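Local coordinates for UBP3-associated protein BRE5 (Saccharomyces cerevisiae, PDB 2QIY), which acts with the ubiquitin protease UBP3 in cleaving ubiquitin, leading to mono-ubiquitination of Sec23, represented here by its N-terminal NTF2-like domain, at residues V119-I127 / I139-N149. Residues are numbered along the deposited sequence; the frame is centred on the assembly and turned at random.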
loop_
_atom_site.group_PDB
_atom_site.type_symbol
_atom_site.label_atom_id
_atom_site.label_comp_id
_atom_site.label_asym_id
_atom_site.label_seq_id
_atom_site.Cartn_x
_atom_site.Cartn_y
_atom_site.Cartn_z
ATOM N N VAL A 119 -11.309 15.103 -2.127
ATOM C CA VAL A 119 -10.181 14.166 -2.098
ATOM C C VAL A 119 -10.587 12.794 -1.516
ATOM O O VAL A 119 -11.587 12.660 -0.787
ATOM C CB VAL A 119 -9.016 14.678 -1.253
ATOM C CG1 VAL A 119 -8.443 15.957 -1.878
ATOM C CG2 VAL A 119 -9.477 14.927 0.216
ATOM N N TYR A 120 -9.756 11.804 -1.856
ATOM C CA TYR A 120 -9.840 10.453 -1.337
ATOM C C TYR A 120 -8.416 10.011 -1.023
ATOM O O TYR A 120 -7.516 10.143 -1.882
ATOM C CB TYR A 120 -10.375 9.526 -2.415
ATOM C CG TYR A 120 -11.753 9.877 -2.903
ATOM C CD1 TYR A 120 -11.943 10.854 -3.871
ATOM C CD2 TYR A 120 -12.868 9.224 -2.383
ATOM C CE1 TYR A 120 -13.214 11.177 -4.349
ATOM C CE2 TYR A 120 -14.139 9.516 -2.834
ATOM C CZ TYR A 120 -14.315 10.514 -3.823
ATOM O OH TYR A 120 -15.580 10.850 -4.264
ATOM N N LYS A 121 -8.198 9.494 0.178
ATOM C CA LYS A 121 -6.866 9.027 0.587
ATOM C C LYS A 121 -6.626 7.727 -0.124
ATOM O O LYS A 121 -7.563 6.940 -0.267
ATOM C CB LYS A 121 -6.839 8.719 2.067
ATOM C CG LYS A 121 -6.666 9.931 2.956
ATOM C CD LYS A 121 -6.057 9.419 4.277
ATOM C CE LYS A 121 -5.242 10.493 5.003
ATOM N NZ LYS A 121 -4.139 11.096 4.228
ATOM N N PHE A 122 -5.395 7.482 -0.571
ATOM C CA PHE A 122 -5.133 6.212 -1.260
ATOM C C PHE A 122 -3.741 5.705 -0.969
ATOM O O PHE A 122 -2.846 6.455 -0.581
ATOM C CB PHE A 122 -5.267 6.398 -2.784
ATOM C CG PHE A 122 -4.081 7.109 -3.413
ATOM C CD1 PHE A 122 -3.018 6.355 -3.926
ATOM C CD2 PHE A 122 -3.996 8.499 -3.440
ATOM C CE1 PHE A 122 -1.914 6.963 -4.483
ATOM C CE2 PHE A 122 -2.903 9.122 -4.003
ATOM C CZ PHE A 122 -1.846 8.357 -4.530
ATOM N N CYS A 123 -3.585 4.400 -1.167
ATOM C CA CYS A 123 -2.283 3.790 -1.292
ATOM C C CYS A 123 -2.265 3.025 -2.613
ATOM O O CYS A 123 -3.256 2.391 -3.017
ATOM C CB CYS A 123 -2.040 2.881 -0.114
ATOM S SG CYS A 123 -3.253 1.664 0.261
ATOM N N GLN A 124 -1.168 3.137 -3.338
ATOM C CA GLN A 124 -1.095 2.467 -4.634
ATOM C C GLN A 124 0.239 1.740 -4.703
ATOM O O GLN A 124 1.278 2.326 -4.383
ATOM C CB GLN A 124 -1.240 3.456 -5.811
ATOM C CG GLN A 124 -1.315 2.760 -7.206
ATOM C CD GLN A 124 -1.875 3.649 -8.326
ATOM O OE1 GLN A 124 -2.070 3.189 -9.469
ATOM N NE2 GLN A 124 -2.142 4.902 -8.014
ATOM N N THR A 125 0.209 0.479 -5.140
ATOM C CA THR A 125 1.423 -0.322 -5.186
ATOM C C THR A 125 1.670 -0.788 -6.601
ATOM O O THR A 125 0.730 -1.159 -7.297
ATOM C CB THR A 125 1.281 -1.534 -4.246
ATOM O OG1 THR A 125 1.283 -1.031 -2.904
ATOM C CG2 THR A 125 2.424 -2.465 -4.399
ATOM N N PHE A 126 2.933 -0.764 -7.009
ATOM C CA PHE A 126 3.362 -1.217 -8.342
ATOM C C PHE A 126 4.491 -2.219 -8.246
ATOM O O PHE A 126 5.307 -2.171 -7.306
ATOM C CB PHE A 126 3.956 -0.043 -9.105
ATOM C CG PHE A 126 3.035 1.131 -9.239
ATOM C CD1 PHE A 126 2.998 2.116 -8.240
ATOM C CD2 PHE A 126 2.232 1.281 -10.385
ATOM C CE1 PHE A 126 2.156 3.220 -8.377
ATOM C CE2 PHE A 126 1.411 2.407 -10.528
ATOM C CZ PHE A 126 1.378 3.362 -9.514
ATOM N N ILE A 127 4.568 -3.106 -9.237
ATOM C CA ILE A 127 5.778 -3.908 -9.449
ATOM C C ILE A 127 6.273 -3.630 -10.867
ATOM O O ILE A 127 5.492 -3.704 -11.824
ATOM C CB ILE A 127 5.556 -5.430 -9.258
ATOM C CG1 ILE A 127 5.160 -5.713 -7.816
ATOM C CG2 ILE A 127 6.858 -6.208 -9.594
ATOM C CD1 ILE A 127 6.259 -5.499 -6.877
ATOM N N ILE A 139 5.340 -2.274 -16.125
ATOM C CA ILE A 139 4.473 -2.517 -14.964
ATOM C C ILE A 139 3.861 -3.922 -15.038
ATOM O O ILE A 139 3.181 -4.244 -15.995
ATOM C CB ILE A 139 3.297 -1.494 -14.895
ATOM C CG1 ILE A 139 3.814 -0.066 -14.891
ATOM C CG2 ILE A 139 2.484 -1.727 -13.641
ATOM C CD1 ILE A 139 2.711 0.966 -15.168
ATOM N N THR A 140 4.102 -4.756 -14.034
ATOM C CA THR A 140 3.451 -6.073 -14.010
ATOM C C THR A 140 2.257 -6.104 -13.076
ATOM O O THR A 140 1.380 -6.970 -13.198
ATOM C CB THR A 140 4.423 -7.221 -13.658
ATOM O OG1 THR A 140 4.970 -7.009 -12.347
ATOM C CG2 THR A 140 5.537 -7.310 -14.696
ATOM N N ASN A 141 2.244 -5.171 -12.128
ATOM C CA ASN A 141 1.205 -5.094 -11.093
ATOM C C ASN A 141 0.961 -3.665 -10.697
ATOM O O ASN A 141 1.907 -2.869 -10.566
ATOM C CB ASN A 141 1.626 -5.853 -9.819
ATOM C CG ASN A 141 1.736 -7.308 -10.039
ATOM O OD1 ASN A 141 0.779 -8.071 -9.816
ATOM N ND2 ASN A 141 2.883 -7.727 -10.516
ATOM N N ASP A 142 -0.310 -3.349 -10.489
ATOM C CA ASP A 142 -0.736 -1.994 -10.163
ATOM C C ASP A 142 -2.028 -2.121 -9.371
ATOM O O ASP A 142 -3.038 -2.521 -9.936
ATOM C CB ASP A 142 -0.976 -1.256 -11.481
ATOM C CG ASP A 142 -1.452 0.172 -11.291
ATOM O OD1 ASP A 142 -1.771 0.573 -10.154
ATOM O OD2 ASP A 142 -1.490 0.896 -12.320
ATOM N N ILE A 143 -1.972 -1.819 -8.066
ATOM C CA ILE A 143 -3.156 -1.941 -7.183
ATOM C C ILE A 143 -3.359 -0.627 -6.458
ATOM O O ILE A 143 -2.418 -0.103 -5.836
ATOM C CB ILE A 143 -2.983 -2.995 -6.058
ATOM C CG1 ILE A 143 -2.653 -4.393 -6.613
ATOM C CG2 ILE A 143 -4.253 -2.976 -5.114
ATOM C CD1 ILE A 143 -2.278 -5.389 -5.486
ATOM N N ILE A 144 -4.566 -0.052 -6.546
ATOM C CA ILE A 144 -4.907 1.079 -5.682
ATOM C C ILE A 144 -5.964 0.665 -4.642
ATOM O O ILE A 144 -6.866 -0.128 -4.929
ATOM C CB ILE A 144 -5.372 2.311 -6.510
ATOM C CG1 ILE A 144 -5.452 3.578 -5.637
ATOM C CG2 ILE A 144 -6.706 2.024 -7.262
ATOM C CD1 ILE A 144 -5.543 4.875 -6.494
ATOM N N ARG A 145 -5.823 1.211 -3.437
ATOM C CA ARG A 145 -6.803 0.986 -2.392
ATOM C C ARG A 145 -7.116 2.350 -1.770
ATOM O O ARG A 145 -6.204 3.075 -1.341
ATOM C CB ARG A 145 -6.262 0.006 -1.325
ATOM C CG ARG A 145 -7.027 0.061 0.024
ATOM C CD ARG A 145 -8.499 -0.342 -0.061
ATOM N NE ARG A 145 -8.695 -1.711 -0.571
ATOM C CZ ARG A 145 -9.877 -2.341 -0.597
ATOM N NH1 ARG A 145 -10.983 -1.747 -0.111
ATOM N NH2 ARG A 145 -9.964 -3.590 -1.057
ATOM N N PHE A 146 -8.393 2.713 -1.737
ATOM C CA PHE A 146 -8.810 3.927 -1.037
ATOM C C PHE A 146 -9.039 3.654 0.437
ATOM O O PHE A 146 -9.554 2.605 0.822
ATOM C CB PHE A 146 -10.035 4.551 -1.735
ATOM C CG PHE A 146 -9.720 4.979 -3.121
ATOM C CD1 PHE A 146 -9.086 6.212 -3.352
ATOM C CD2 PHE A 146 -9.984 4.148 -4.207
ATOM C CE1 PHE A 146 -8.750 6.591 -4.651
ATOM C CE2 PHE A 146 -9.648 4.515 -5.516
ATOM C CZ PHE A 146 -9.026 5.756 -5.746
ATOM N N ILE A 147 -8.606 4.604 1.252
ATOM C CA ILE A 147 -8.532 4.461 2.697
ATOM C C ILE A 147 -9.478 5.499 3.294
ATOM O O ILE A 147 -9.421 6.661 2.936
ATOM C CB ILE A 147 -7.051 4.671 3.172
ATOM C CG1 ILE A 147 -6.119 3.665 2.439
ATOM C CG2 ILE A 147 -6.927 4.519 4.696
ATOM C CD1 ILE A 147 -4.633 3.726 2.832
ATOM N N SER A 148 -10.358 5.076 4.181
ATOM C CA SER A 148 -11.214 6.051 4.839
ATOM C C SER A 148 -10.350 6.857 5.811
ATOM O O SER A 148 -9.467 6.301 6.479
ATOM C CB SER A 148 -12.358 5.351 5.561
ATOM O OG SER A 148 -13.522 6.162 5.561
ATOM N N ASN A 149 -10.580 8.161 5.882
ATOM C CA ASN A 149 -9.849 8.976 6.851
ATOM C C ASN A 149 -10.420 8.804 8.253
ATOM O O ASN A 149 -11.498 9.340 8.524
ATOM C CB ASN A 149 -9.913 10.453 6.447
ATOM C CG ASN A 149 -8.934 11.301 7.195
ATOM O OD1 ASN A 149 -7.726 11.035 7.206
ATOM N ND2 ASN A 149 -9.442 12.357 7.813
HETATM O O HOH W 1 -10.366 9.126 1.978
#
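The backbone oxygen of I127 takes the amide of T140, N to O 2.8 Å, nearly straight at the hydrogen (165°). N141 O in turn receives I127 N, 3.0 Å away, with the donor tilted from the carbonyl plane; T140 and N141 thus both face I127, a classic beta bulge. From there the antiparallel strands run in regular register: C123 with R145, and T125 with I143, each exchange two backbone hydrogen bonds. I147 N bonds to K121 O, and one water links K121 N and I147 O, 2.8 Å from each.

The two faces differ in chemistry. F122, Q124, F126, D142, I144 and F146 share one face, where F122 and F126 pack on helix 11-28 while I144 and F146 lie against T46 of strand 41-46. I144, its CG1 anti to the backbone N (chi1 -168°), reaches F122 CD1 with its CD1 methyl, 3.9 Å away, and F146 CD1 packs 3.7 Å from Y120 CB. D142 lies alongside F126, OD1 3.7 Å from ring atom CE2, while OD2 of this buried carboxylate has two hydroxyl partners, Y22 and Y37.

On the opposite face C123 SG meets I147 CD1 at 3.6 Å, and C123 also packs on M107 of the second subunit. R145 pairs with D93 of that subunit. This central hairpin of the NTF2-like sheet thus joins a largely aromatic and aliphatic interior, into which a carboxylate and an amide are set, to a dimer interface combining apolar and charged contacts.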